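Long-range contacts in adenosine monophosphate-protein transferase FICD homolog (Caenorhabditis elegans, PDB 5JJ6), which is a homolog of FICD, a largely helical protein of the Fic/DOC family: residues T136-V141 and Q156-L161; K108-V113 and Y332-S337. One frame throughout, in Å; residues are numbered along the deposited sequence.

Interaction 1. Residues T136-V141 and Q156-L161; sequences TYFLYV and QTRAIL
The short segments Thr-136 to Val-141 and Gln-156 to Leu-161, both helical, run at 126° to each other with their axes 9.3 Å apart, and the backbones come nearest where the CA atoms of Phe-138 and Arg-158 lie 5.5 Å from each other. No hydrogen bond crosses the gap, so the contact rests on packing. Phe-138 and Leu-161 contribute most of it. The ring of Phe-138, with CG anti to the carbonyl carbon (chi1 -45°), is set against the facing helix and slides past Leu-161 in the reverse direction, bringing Phe-138 CD1 to 3.8 Å from Leu-161 CB. On the other ortho corner, Phe-138 CD2 lies 4.0 Å from Arg-158 CG, so the ring is approached obliquely by both neighbours. The chain of Arg-158 bends at chi3 and brings one face of the guanidinium over the ring corner: Phe-138 CD2 stands 4.3 Å above its plane, near the centre, with the two planes 56° apart and therefore not stacked. The charge itself is met elsewhere, by a salt bridge from Arg-158 NH1 to Glu-162 OE2. One turn along, Val-141 and Leu-161 meet tip to tip; Leu-161 CD1 lies 4.0 Å from Val-141 CB and touches both valine methyls as well. Thr-157 turns only its methyl to the contact, with CG2 4.2 Å from Val-141 CG1, while its OG1 is hydrogen-bonded to Ser-153 O. The chain thus folds back so that the consecutive helices 127-148 and 154-162 cross obliquely. Helix 172-191 packs against both partners, through Arg-186 and Met-181 at Tyr-137 and Tyr-140 and through Asp-182 at Leu-161, while helix 284-297 touches Tyr-140.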
loop_
_atom_site.group_PDB
_atom_site.type_symbol
_atom_site.label_atom_id
_atom_site.label_comp_id
_atom_site.label_asym_id
_atom_site.label_seq_id
_atom_site.Cartn_x
_atom_site.Cartn_y
_atom_site.Cartn_z
ATOM N N THR B 136 1.117 13.654 -20.559
ATOM C CA THR B 136 1.122 14.589 -19.444
ATOM C C THR B 136 0.928 13.860 -18.112
ATOM O O THR B 136 1.398 14.332 -17.081
ATOM C CB THR B 136 0.016 15.676 -19.638
ATOM O OG1 THR B 136 0.524 16.741 -20.450
ATOM C CG2 THR B 136 -0.482 16.251 -18.310
ATOM N N TYR B 137 0.296 12.690 -18.130
ATOM C CA TYR B 137 0.214 11.861 -16.924
ATOM C C TYR B 137 1.594 11.503 -16.412
ATOM O O TYR B 137 1.911 11.702 -15.235
ATOM C CB TYR B 137 -0.569 10.581 -17.184
ATOM C CG TYR B 137 -2.044 10.761 -17.022
ATOM C CD1 TYR B 137 -2.796 11.365 -18.020
ATOM C CD2 TYR B 137 -2.694 10.341 -15.867
ATOM C CE1 TYR B 137 -4.156 11.542 -17.881
ATOM C CE2 TYR B 137 -4.060 10.515 -15.717
ATOM C CZ TYR B 137 -4.783 11.115 -16.730
ATOM O OH TYR B 137 -6.141 11.298 -16.598
ATOM N N PHE B 138 2.403 10.956 -17.309
ATOM C CA PHE B 138 3.739 10.514 -16.961
ATOM C C PHE B 138 4.542 11.728 -16.520
ATOM O O PHE B 138 5.222 11.685 -15.504
ATOM C CB PHE B 138 4.418 9.843 -18.166
ATOM C CG PHE B 138 3.533 8.880 -18.887
ATOM C CD1 PHE B 138 2.673 8.039 -18.185
ATOM C CD2 PHE B 138 3.502 8.860 -20.276
ATOM C CE1 PHE B 138 1.817 7.166 -18.856
ATOM C CE2 PHE B 138 2.651 7.986 -20.952
ATOM C CZ PHE B 138 1.808 7.140 -20.238
ATOM N N LEU B 139 4.406 12.822 -17.265
ATOM C CA LEU B 139 5.154 14.035 -16.972
ATOM C C LEU B 139 4.852 14.577 -15.562
ATOM O O LEU B 139 5.764 14.927 -14.773
ATOM C CB LEU B 139 4.856 15.082 -18.038
ATOM C CG LEU B 139 5.978 16.063 -18.358
ATOM C CD1 LEU B 139 7.276 15.328 -18.595
ATOM C CD2 LEU B 139 5.613 16.917 -19.561
ATOM N N TYR B 140 3.564 14.639 -15.251
ATOM C CA TYR B 140 3.124 15.094 -13.956
ATOM C C TYR B 140 3.688 14.189 -12.869
ATOM O O TYR B 140 4.327 14.671 -11.930
ATOM C CB TYR B 140 1.595 15.144 -13.868
ATOM C CG TYR B 140 1.109 15.724 -12.552
ATOM C CD1 TYR B 140 1.004 14.924 -11.412
ATOM C CD2 TYR B 140 0.809 17.078 -12.432
ATOM C CE1 TYR B 140 0.592 15.449 -10.208
ATOM C CE2 TYR B 140 0.384 17.612 -11.229
ATOM C CZ TYR B 140 0.279 16.793 -10.115
ATOM O OH TYR B 140 -0.140 17.307 -8.895
ATOM N N VAL B 141 3.464 12.885 -12.997
ATOM C CA VAL B 141 3.880 11.963 -11.946
ATOM C C VAL B 141 5.385 12.047 -11.699
ATOM O O VAL B 141 5.844 12.103 -10.538
ATOM C CB VAL B 141 3.470 10.528 -12.275
ATOM C CG1 VAL B 141 4.110 9.537 -11.292
ATOM C CG2 VAL B 141 1.943 10.420 -12.279
ATOM N N GLN B 156 12.155 5.988 -16.962
ATOM C CA GLN B 156 11.817 4.878 -16.092
ATOM C C GLN B 156 10.366 5.020 -15.618
ATOM O O GLN B 156 9.623 4.040 -15.521
ATOM C CB GLN B 156 12.792 4.823 -14.909
ATOM C CG GLN B 156 14.227 4.488 -15.308
ATOM C CD GLN B 156 15.241 4.671 -14.181
ATOM O OE1 GLN B 156 15.012 5.428 -13.249
ATOM N NE2 GLN B 156 16.373 3.979 -14.273
ATOM N N THR B 157 9.955 6.254 -15.345
ATOM C CA THR B 157 8.596 6.499 -14.891
ATOM C C THR B 157 7.612 6.160 -15.983
ATOM O O THR B 157 6.585 5.509 -15.747
ATOM C CB THR B 157 8.414 7.944 -14.422
ATOM O OG1 THR B 157 9.255 8.160 -13.287
ATOM C CG2 THR B 157 6.988 8.195 -14.005
ATOM N N ARG B 158 7.932 6.609 -17.186
ATOM C CA ARG B 158 7.102 6.329 -18.337
ATOM C C ARG B 158 7.022 4.823 -18.541
ATOM O O ARG B 158 5.939 4.277 -18.693
ATOM C CB ARG B 158 7.652 7.006 -19.583
ATOM C CG ARG B 158 6.817 6.761 -20.813
ATOM C CD ARG B 158 7.600 7.124 -22.049
ATOM N NE ARG B 158 7.199 8.403 -22.614
ATOM C CZ ARG B 158 6.272 8.524 -23.557
ATOM N NH1 ARG B 158 5.655 7.438 -24.005
ATOM N NH2 ARG B 158 5.951 9.720 -24.036
ATOM N N ALA B 159 8.171 4.152 -18.506
ATOM C CA ALA B 159 8.214 2.703 -18.701
ATOM C C ALA B 159 7.327 1.966 -17.700
ATOM O O ALA B 159 6.619 1.036 -18.063
ATOM C CB ALA B 159 9.629 2.208 -18.601
ATOM N N ILE B 160 7.385 2.369 -16.437
ATOM C CA ILE B 160 6.542 1.778 -15.406
ATOM C C ILE B 160 5.054 2.024 -15.660
ATOM O O ILE B 160 4.238 1.129 -15.520
ATOM C CB ILE B 160 6.900 2.337 -14.018
ATOM C CG1 ILE B 160 8.297 1.886 -13.600
ATOM C CG2 ILE B 160 5.881 1.912 -12.963
ATOM C CD1 ILE B 160 8.744 2.527 -12.299
ATOM N N LEU B 161 4.682 3.257 -15.970
ATOM C CA LEU B 161 3.257 3.564 -16.089
ATOM C C LEU B 161 2.602 3.130 -17.418
ATOM O O LEU B 161 1.474 2.651 -17.436
ATOM C CB LEU B 161 3.039 5.071 -15.871
ATOM C CG LEU B 161 3.308 5.612 -14.459
ATOM C CD1 LEU B 161 3.006 7.106 -14.347
ATOM C CD2 LEU B 161 2.526 4.841 -13.406
#

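Interaction 2. Residues K108-V113 and Y332-S337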
loop_
_atom_site.group_PDB
_atom_site.type_symbol
_atom_site.label_atom_id
_atom_site.label_comp_id
_atom_site.label_asym_id
_atom_site.label_seq_id
_atom_site.Cartn_x
_atom_site.Cartn_y
_atom_site.Cartn_z
ATOM N N LYS B 108 -1.294 42.386 -13.413
ATOM C CA LYS B 108 -1.246 42.168 -14.853
ATOM C C LYS B 108 -0.600 40.848 -15.252
ATOM O O LYS B 108 -0.995 40.256 -16.255
ATOM C CB LYS B 108 -0.543 43.330 -15.557
ATOM C CG LYS B 108 0.961 43.320 -15.511
ATOM C CD LYS B 108 1.519 44.352 -16.483
ATOM C CE LYS B 108 1.155 44.012 -17.930
ATOM N NZ LYS B 108 1.897 44.853 -18.928
ATOM N N MET B 109 0.355 40.358 -14.467
ATOM C CA MET B 109 0.819 38.980 -14.654
ATOM C C MET B 109 -0.339 38.003 -14.617
ATOM O O MET B 109 -0.544 37.238 -15.562
ATOM C CB MET B 109 1.824 38.588 -13.577
ATOM C CG MET B 109 2.138 37.107 -13.559
ATOM S SD MET B 109 2.924 36.600 -12.011
ATOM C CE MET B 109 1.604 36.836 -10.830
ATOM N N LEU B 110 -1.101 38.037 -13.529
ATOM C CA LEU B 110 -2.286 37.195 -13.428
ATOM C C LEU B 110 -3.253 37.357 -14.599
ATOM O O LEU B 110 -3.818 36.372 -15.081
ATOM C CB LEU B 110 -3.027 37.475 -12.132
ATOM C CG LEU B 110 -2.305 37.026 -10.871
ATOM C CD1 LEU B 110 -3.270 37.061 -9.705
ATOM C CD2 LEU B 110 -1.718 35.629 -11.039
ATOM N N ARG B 111 -3.457 38.593 -15.051
ATOM C CA ARG B 111 -4.329 38.807 -16.203
ATOM C C ARG B 111 -3.783 38.123 -17.457
ATOM O O ARG B 111 -4.535 37.513 -18.212
ATOM C CB ARG B 111 -4.552 40.298 -16.446
ATOM C CG ARG B 111 -5.979 40.732 -16.097
ATOM C CD ARG B 111 -6.085 42.233 -15.960
ATOM N NE ARG B 111 -5.153 42.902 -16.862
ATOM C CZ ARG B 111 -4.249 43.801 -16.481
ATOM N NH1 ARG B 111 -4.145 44.142 -15.199
ATOM N NH2 ARG B 111 -3.443 44.352 -17.385
ATOM N N SER B 112 -2.472 38.203 -17.654
ATOM C CA SER B 112 -1.814 37.611 -18.814
ATOM C C SER B 112 -1.976 36.083 -18.806
ATOM O O SER B 112 -2.338 35.473 -19.825
ATOM C CB SER B 112 -0.340 38.007 -18.842
ATOM O OG SER B 112 0.406 37.108 -19.638
ATOM N N VAL B 113 -1.712 35.471 -17.654
ATOM C CA VAL B 113 -1.901 34.032 -17.505
ATOM C C VAL B 113 -3.352 33.644 -17.782
ATOM O O VAL B 113 -3.625 32.652 -18.457
ATOM C CB VAL B 113 -1.523 33.558 -16.087
ATOM C CG1 VAL B 113 -1.969 32.119 -15.850
ATOM C CG2 VAL B 113 -0.031 33.690 -15.873
ATOM N N TYR B 332 5.134 32.011 -8.598
ATOM C CA TYR B 332 5.725 30.738 -9.028
ATOM C C TYR B 332 4.712 29.849 -9.740
ATOM O O TYR B 332 4.929 29.444 -10.904
ATOM C CB TYR B 332 6.332 30.017 -7.820
ATOM C CG TYR B 332 6.895 28.644 -8.102
ATOM C CD1 TYR B 332 8.125 28.485 -8.714
ATOM C CD2 TYR B 332 6.210 27.504 -7.711
ATOM C CE1 TYR B 332 8.641 27.231 -8.966
ATOM C CE2 TYR B 332 6.714 26.252 -7.951
ATOM C CZ TYR B 332 7.930 26.114 -8.584
ATOM O OH TYR B 332 8.437 24.846 -8.824
ATOM N N VAL B 333 3.602 29.549 -9.069
ATOM C CA VAL B 333 2.610 28.681 -9.695
ATOM C C VAL B 333 2.026 29.362 -10.948
ATOM O O VAL B 333 1.702 28.672 -11.926
ATOM C CB VAL B 333 1.483 28.219 -8.717
ATOM C CG1 VAL B 333 1.868 28.456 -7.278
ATOM C CG2 VAL B 333 0.169 28.830 -9.048
ATOM N N ALA B 334 1.915 30.693 -10.941
ATOM C CA ALA B 334 1.478 31.406 -12.139
ATOM C C ALA B 334 2.456 31.177 -13.289
ATOM O O ALA B 334 2.058 30.838 -14.404
ATOM C CB ALA B 334 1.341 32.875 -11.864
ATOM N N LYS B 335 3.737 31.371 -13.018
ATOM C CA LYS B 335 4.768 31.152 -14.030
ATOM C C LYS B 335 4.652 29.776 -14.656
ATOM O O LYS B 335 4.744 29.625 -15.888
ATOM C CB LYS B 335 6.168 31.318 -13.437
ATOM C CG LYS B 335 7.275 30.884 -14.361
ATOM C CD LYS B 335 8.654 31.095 -13.762
ATOM C CE LYS B 335 9.710 30.762 -14.789
ATOM N NZ LYS B 335 11.035 31.334 -14.480
ATOM N N HIS B 336 4.424 28.766 -13.818
ATOM C CA HIS B 336 4.488 27.401 -14.340
ATOM C C HIS B 336 3.189 26.886 -14.948
ATOM O O HIS B 336 3.230 26.029 -15.831
ATOM C CB HIS B 336 4.961 26.448 -13.256
ATOM C CG HIS B 336 6.418 26.572 -12.976
ATOM N ND1 HIS B 336 7.357 26.626 -13.981
ATOM C CD2 HIS B 336 7.101 26.687 -11.815
ATOM C CE1 HIS B 336 8.560 26.748 -13.452
ATOM N NE2 HIS B 336 8.432 26.791 -12.139
ATOM N N SER B 337 2.043 27.400 -14.524
ATOM C CA SER B 337 0.837 27.078 -15.267
ATOM C C SER B 337 0.908 27.792 -16.620
ATOM O O SER B 337 0.409 27.279 -17.631
ATOM C CB SER B 337 -0.427 27.444 -14.500
ATOM O OG SER B 337 -0.335 28.739 -13.967
#
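Val-333 O is the best-held polar atom, gripped by two backbone donors: a firm bond from Ser-337 N at 2.9 Å and a weak one from His-336 N. The hydroxyl oxygen of Ser-337 also lies close to it, and close to Ala-334 O. All of this stays inside the segment Tyr-332 to Ser-337; no hydrogen bond reaches Lys-108 to Val-113. The two helical segments run at 27° to each other, nearly side by side in the same direction, with axes 10.1 Å apart. Ala-334 is the hub: its CB points toward the other helix and meets three side chains there. Met-109, extended to CG and SD and then bent at chi3 (67°), lays its sulfur and its terminal methyl against that carbon, SD and CE each being 4.1 Å from Ala-334 CB. Leu-110 leaves its helix at a slant, with CG anti to the carbonyl carbon, yet CD2 reaches to 4.2 Å from the same Ala-334 CB. Val-113 is the third: its CG2 lies 4.3 Å from Ala-334 CB and 3.8 Å from Ala-334 O, a van der Waals contact with a carbonyl, and its CG1 is 4.2 Å from Ser-337 OG. Ile-264 of helix 263-277 touches Leu-110, Val-113 and Ala-334, so a third helix lines the seam. The arrangement is helix-helix packing that joins the long helix 89-120 to the C-terminal helix 327-346 of this Fic/DOC-family protein. Its chemistry is mainly apolar, centred on the Ala-334 methyl, with Val-113 also set against a carbonyl and a hydroxyl oxygen; since no hydrogen bond crosses, the two helices are held here by close packing of hydrocarbon and thioether groups.

From the N terminus the chain passes four shorter helices before helix 89-120, which carries the first half of interaction 2, and then enters helix 127-148. Interaction 1 closes a short loop from there to helix 154-162, with 14 residues between its segments. Interaction 2 closes only when helix 327-346 returns, with 218 residues between its segments, so the small loop is nested inside the large one. Their centres lie 26 Å apart and their nearest atoms about 10 Å, without touching. Helix 327-346, itself a partner in interaction 2, also touches helix 127-148 through the hydrogen bond of Thr-136 OG1 with Tyr-344 OH, linking the local helix pair to the long-range closure.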